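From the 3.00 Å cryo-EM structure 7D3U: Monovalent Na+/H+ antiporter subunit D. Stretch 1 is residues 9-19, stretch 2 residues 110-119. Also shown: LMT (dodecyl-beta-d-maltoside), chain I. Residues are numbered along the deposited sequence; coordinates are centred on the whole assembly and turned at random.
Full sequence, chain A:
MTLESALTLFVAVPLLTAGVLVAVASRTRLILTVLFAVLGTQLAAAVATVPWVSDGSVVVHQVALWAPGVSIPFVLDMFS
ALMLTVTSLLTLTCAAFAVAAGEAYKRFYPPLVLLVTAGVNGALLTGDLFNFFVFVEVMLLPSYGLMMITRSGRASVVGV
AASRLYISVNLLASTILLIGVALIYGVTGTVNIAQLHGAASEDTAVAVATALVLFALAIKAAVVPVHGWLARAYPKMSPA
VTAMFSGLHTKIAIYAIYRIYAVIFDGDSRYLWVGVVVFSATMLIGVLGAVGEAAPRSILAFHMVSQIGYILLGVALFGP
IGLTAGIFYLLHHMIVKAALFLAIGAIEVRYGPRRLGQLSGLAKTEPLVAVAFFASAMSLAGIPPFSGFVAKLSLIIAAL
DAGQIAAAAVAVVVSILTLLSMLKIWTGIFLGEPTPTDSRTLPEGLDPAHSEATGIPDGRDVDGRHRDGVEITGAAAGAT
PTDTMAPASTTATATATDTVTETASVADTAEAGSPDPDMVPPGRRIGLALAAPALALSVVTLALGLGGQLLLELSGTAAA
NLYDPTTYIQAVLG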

# COMPACT_ATOMS: atom_id res chain seq x y z
N LEU A 9 17.86 14.30 13.83
CA LEU A 9 16.86 15.36 13.79
C LEU A 9 15.82 15.14 12.69
O LEU A 9 14.82 15.86 12.67
CB LEU A 9 17.53 16.71 13.61
CG LEU A 9 18.33 17.22 14.82
CD1 LEU A 9 18.66 18.69 14.67
CD2 LEU A 9 17.56 16.97 16.10
N PHE A 10 16.04 14.19 11.79
CA PHE A 10 14.99 13.79 10.86
C PHE A 10 13.84 13.10 11.58
O PHE A 10 12.72 13.09 11.07
CB PHE A 10 15.55 12.88 9.78
CG PHE A 10 16.28 13.60 8.69
CD1 PHE A 10 15.59 14.41 7.80
CD2 PHE A 10 17.64 13.47 8.54
CE1 PHE A 10 16.25 15.08 6.80
CE2 PHE A 10 18.31 14.14 7.54
CZ PHE A 10 17.61 14.94 6.66
N VAL A 11 14.10 12.52 12.75
CA VAL A 11 13.07 11.86 13.53
C VAL A 11 12.71 12.65 14.79
O VAL A 11 11.59 12.51 15.28
CB VAL A 11 13.50 10.42 13.90
CG1 VAL A 11 12.33 9.65 14.49
CG2 VAL A 11 14.05 9.71 12.68
N ALA A 12 13.62 13.48 15.30
CA ALA A 12 13.35 14.20 16.54
C ALA A 12 12.53 15.46 16.32
O ALA A 12 11.73 15.83 17.18
CB ALA A 12 14.66 14.54 17.24
N VAL A 13 12.71 16.13 15.19
CA VAL A 13 12.02 17.39 14.93
C VAL A 13 10.54 17.13 14.66
O VAL A 13 9.69 17.81 15.25
CB VAL A 13 12.68 18.17 13.78
CG1 VAL A 13 11.70 19.17 13.18
CG2 VAL A 13 13.92 18.88 14.27
N PRO A 14 10.16 16.17 13.79
CA PRO A 14 8.73 15.85 13.66
C PRO A 14 8.10 15.38 14.96
O PRO A 14 7.13 15.98 15.44
CB PRO A 14 8.72 14.75 12.60
CG PRO A 14 9.90 15.03 11.77
CD PRO A 14 10.94 15.46 12.76
N LEU A 15 8.67 14.32 15.55
CA LEU A 15 8.11 13.75 16.77
C LEU A 15 7.92 14.79 17.86
O LEU A 15 6.99 14.69 18.67
CB LEU A 15 9.01 12.63 17.30
CG LEU A 15 8.93 11.29 16.57
CD1 LEU A 15 9.67 10.22 17.36
CD2 LEU A 15 7.49 10.89 16.34
N LEU A 16 8.78 15.81 17.90
CA LEU A 16 8.57 16.92 18.82
C LEU A 16 7.40 17.78 18.36
O LEU A 16 6.41 17.93 19.08
CB LEU A 16 9.84 17.75 18.94
CG LEU A 16 9.71 19.07 19.70
CD1 LEU A 16 9.28 18.83 21.13
CD2 LEU A 16 11.01 19.85 19.65
N THR A 17 7.49 18.33 17.15
CA THR A 17 6.48 19.28 16.70
C THR A 17 5.11 18.62 16.61
O THR A 17 4.10 19.25 16.95
CB THR A 17 6.88 19.87 15.35
OG1 THR A 17 7.13 18.82 14.42
CG2 THR A 17 8.13 20.72 15.50
N ALA A 18 5.06 17.36 16.17
CA ALA A 18 3.81 16.62 16.23
C ALA A 18 3.25 16.62 17.65
O ALA A 18 2.11 17.02 17.88
CB ALA A 18 4.01 15.19 15.73
N GLY A 19 4.08 16.22 18.62
CA GLY A 19 3.66 16.28 20.01
C GLY A 19 3.25 17.67 20.45
O GLY A 19 2.45 17.81 21.37
C1B LMT I . 31.27 17.85 2.84
C2B LMT I . 32.47 18.22 3.72
C3B LMT I . 33.56 17.13 3.64
C4B LMT I . 33.88 16.74 2.17
C5B LMT I . 32.56 16.54 1.39
C6B LMT I . 31.90 15.21 1.76
O1B LMT I . 30.34 18.88 2.88
O2B LMT I . 32.95 19.42 3.27
O3B LMT I . 33.26 16.05 4.44
O4' LMT I . 34.63 17.72 1.56
O5B LMT I . 31.66 17.61 1.53
O6B LMT I . 31.84 14.39 0.66
C1' LMT I . 26.41 19.45 4.17
C2' LMT I . 27.41 18.94 5.23
C3' LMT I . 28.89 19.00 4.77
C4' LMT I . 29.04 18.55 3.31
C5' LMT I . 28.04 19.44 2.56
C6' LMT I . 28.23 19.50 1.07
O1' LMT I . 25.18 18.92 4.41
O2' LMT I . 27.30 19.74 6.34
O3' LMT I . 29.67 18.23 5.58
O5' LMT I . 26.76 19.00 2.87
O6' LMT I . 28.93 18.38 0.73
C1 LMT I . 24.37 19.65 5.30
C2 LMT I . 23.84 18.63 6.25
C3 LMT I . 22.63 19.01 7.03
C4 LMT I . 22.29 17.84 7.91
C5 LMT I . 20.81 17.71 8.05
C6 LMT I . 20.42 17.07 9.33
C7 LMT I . 19.47 17.95 10.07
C8 LMT I . 18.08 17.55 9.73
C9 LMT I . 17.03 18.48 10.24
C10 LMT I . 15.70 17.80 10.05
C11 LMT I . 14.58 18.78 10.12
C12 LMT I . 13.26 18.09 10.00
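Stretch 2, residues 110-119: PPLVLLVTAG

Small residues let helices pack closely, and the pairing of residues 9-19 with 110-119 in this antiporter subunit is a compact example. At its centre are two alanines, one from each helix, both with CA-to-CB bonds directed toward the partner. Ala118 places its CB 3.6 Å from Pro14 CB and 3.7 Å from Leu15 CD2. Ala18, a turn further along the first helix, sets its CB 3.7 Å from Leu115 CG and 3.8 Å from Leu114 CB. Because a methyl group takes so little room, the backbones come close at these points: the CA atoms of Ala18 and Pro111 lie 4.3 Å apart, those of Val11 and Ala118 4.7 Å, and the helix axes approach to 8.1 Å.

Stretch 2 is helical throughout and runs nearly antiparallel to stretch 1, with a signed crossing angle of -162°. The register therefore descends as stretch 1 ascends, pairing Val11 with Ala118, Pro14 with Leu114, Leu15 with Leu115 and Ala18 with Pro111. Stretch 1 is also a helix, but it is kinked at Pro14, whose nitrogen carries no hydrogen to bond to the preceding turn. The proline nevertheless faces the partner, and its CB rests 3.4 Å from Leu114 O.

Around the alanines, Leu15 and Leu115 start sideways but bring their ends nearer, so that Leu15 CD2 meets Leu115 CD2 at 3.6 Å. Val11 CG1 reaches Ala118 O at 3.8 Å, while Ala18 CB lies 3.6 Å from Pro111 O.

Polarity appears at the edge, where Thr17 OG1 touches Leu114 CD1 at 3.2 Å. This is no hydrogen bond; the hydroxyl lies within hydrogen-bonding reach of carbonyls in its own helix. Thr117 behaves similarly, its OG1 donating to Val113 O at 2.9 Å. No hydrogen bond joins the two stretches, whose contact rests on packing.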

# COMPACT_ATOMS: atom_id res chain seq x y z
N PRO A 110 -2.39 17.75 11.02
CA PRO A 110 -0.98 18.15 11.03
C PRO A 110 -0.12 17.27 11.92
O PRO A 110 1.00 16.91 11.52
CB PRO A 110 -1.03 19.60 11.54
CG PRO A 110 -2.34 20.08 11.09
CD PRO A 110 -3.27 18.92 11.26
N PRO A 111 -0.58 16.89 13.12
CA PRO A 111 0.26 15.97 13.92
C PRO A 111 0.46 14.62 13.28
O PRO A 111 1.58 14.09 13.30
CB PRO A 111 -0.51 15.86 15.24
CG PRO A 111 -1.29 17.09 15.32
CD PRO A 111 -1.72 17.36 13.92
N LEU A 112 -0.59 14.03 12.69
CA LEU A 112 -0.47 12.69 12.15
C LEU A 112 0.44 12.66 10.93
O LEU A 112 1.20 11.70 10.74
CB LEU A 112 -1.85 12.13 11.81
CG LEU A 112 -2.68 11.66 13.01
CD1 LEU A 112 -4.00 11.09 12.55
CD2 LEU A 112 -1.91 10.65 13.84
N VAL A 113 0.40 13.70 10.10
CA VAL A 113 1.30 13.76 8.95
C VAL A 113 2.74 13.85 9.43
O VAL A 113 3.64 13.20 8.87
CB VAL A 113 0.93 14.94 8.04
CG1 VAL A 113 2.02 15.19 7.02
CG2 VAL A 113 -0.38 14.67 7.35
N LEU A 114 3.00 14.62 10.48
CA LEU A 114 4.36 14.74 10.99
C LEU A 114 4.82 13.44 11.63
O LEU A 114 6.00 13.08 11.53
CB LEU A 114 4.44 15.89 11.99
CG LEU A 114 4.43 17.28 11.35
CD1 LEU A 114 4.66 18.35 12.39
CD2 LEU A 114 5.46 17.35 10.25
N LEU A 115 3.91 12.71 12.28
CA LEU A 115 4.29 11.43 12.87
C LEU A 115 4.57 10.39 11.78
O LEU A 115 5.50 9.59 11.91
CB LEU A 115 3.18 10.95 13.81
CG LEU A 115 3.15 11.66 15.16
CD1 LEU A 115 1.73 11.92 15.61
CD2 LEU A 115 3.89 10.84 16.20
N VAL A 116 3.79 10.41 10.70
CA VAL A 116 4.08 9.53 9.57
C VAL A 116 5.42 9.88 8.95
O VAL A 116 6.21 9.00 8.58
CB VAL A 116 2.94 9.61 8.53
CG1 VAL A 116 3.28 8.81 7.30
CG2 VAL A 116 1.65 9.10 9.13
N THR A 117 5.72 11.18 8.84
CA THR A 117 7.01 11.60 8.30
C THR A 117 8.16 11.15 9.19
O THR A 117 9.19 10.70 8.69
CB THR A 117 7.02 13.12 8.12
OG1 THR A 117 5.99 13.51 7.20
CG2 THR A 117 8.35 13.60 7.60
N ALA A 118 7.99 11.26 10.51
CA ALA A 118 9.01 10.78 11.43
C ALA A 118 9.21 9.28 11.30
O ALA A 118 10.35 8.80 11.30
CB ALA A 118 8.64 11.15 12.86
N GLY A 119 8.12 8.53 11.18
CA GLY A 119 8.25 7.09 11.00
C GLY A 119 8.95 6.73 9.71
O GLY A 119 9.76 5.80 9.67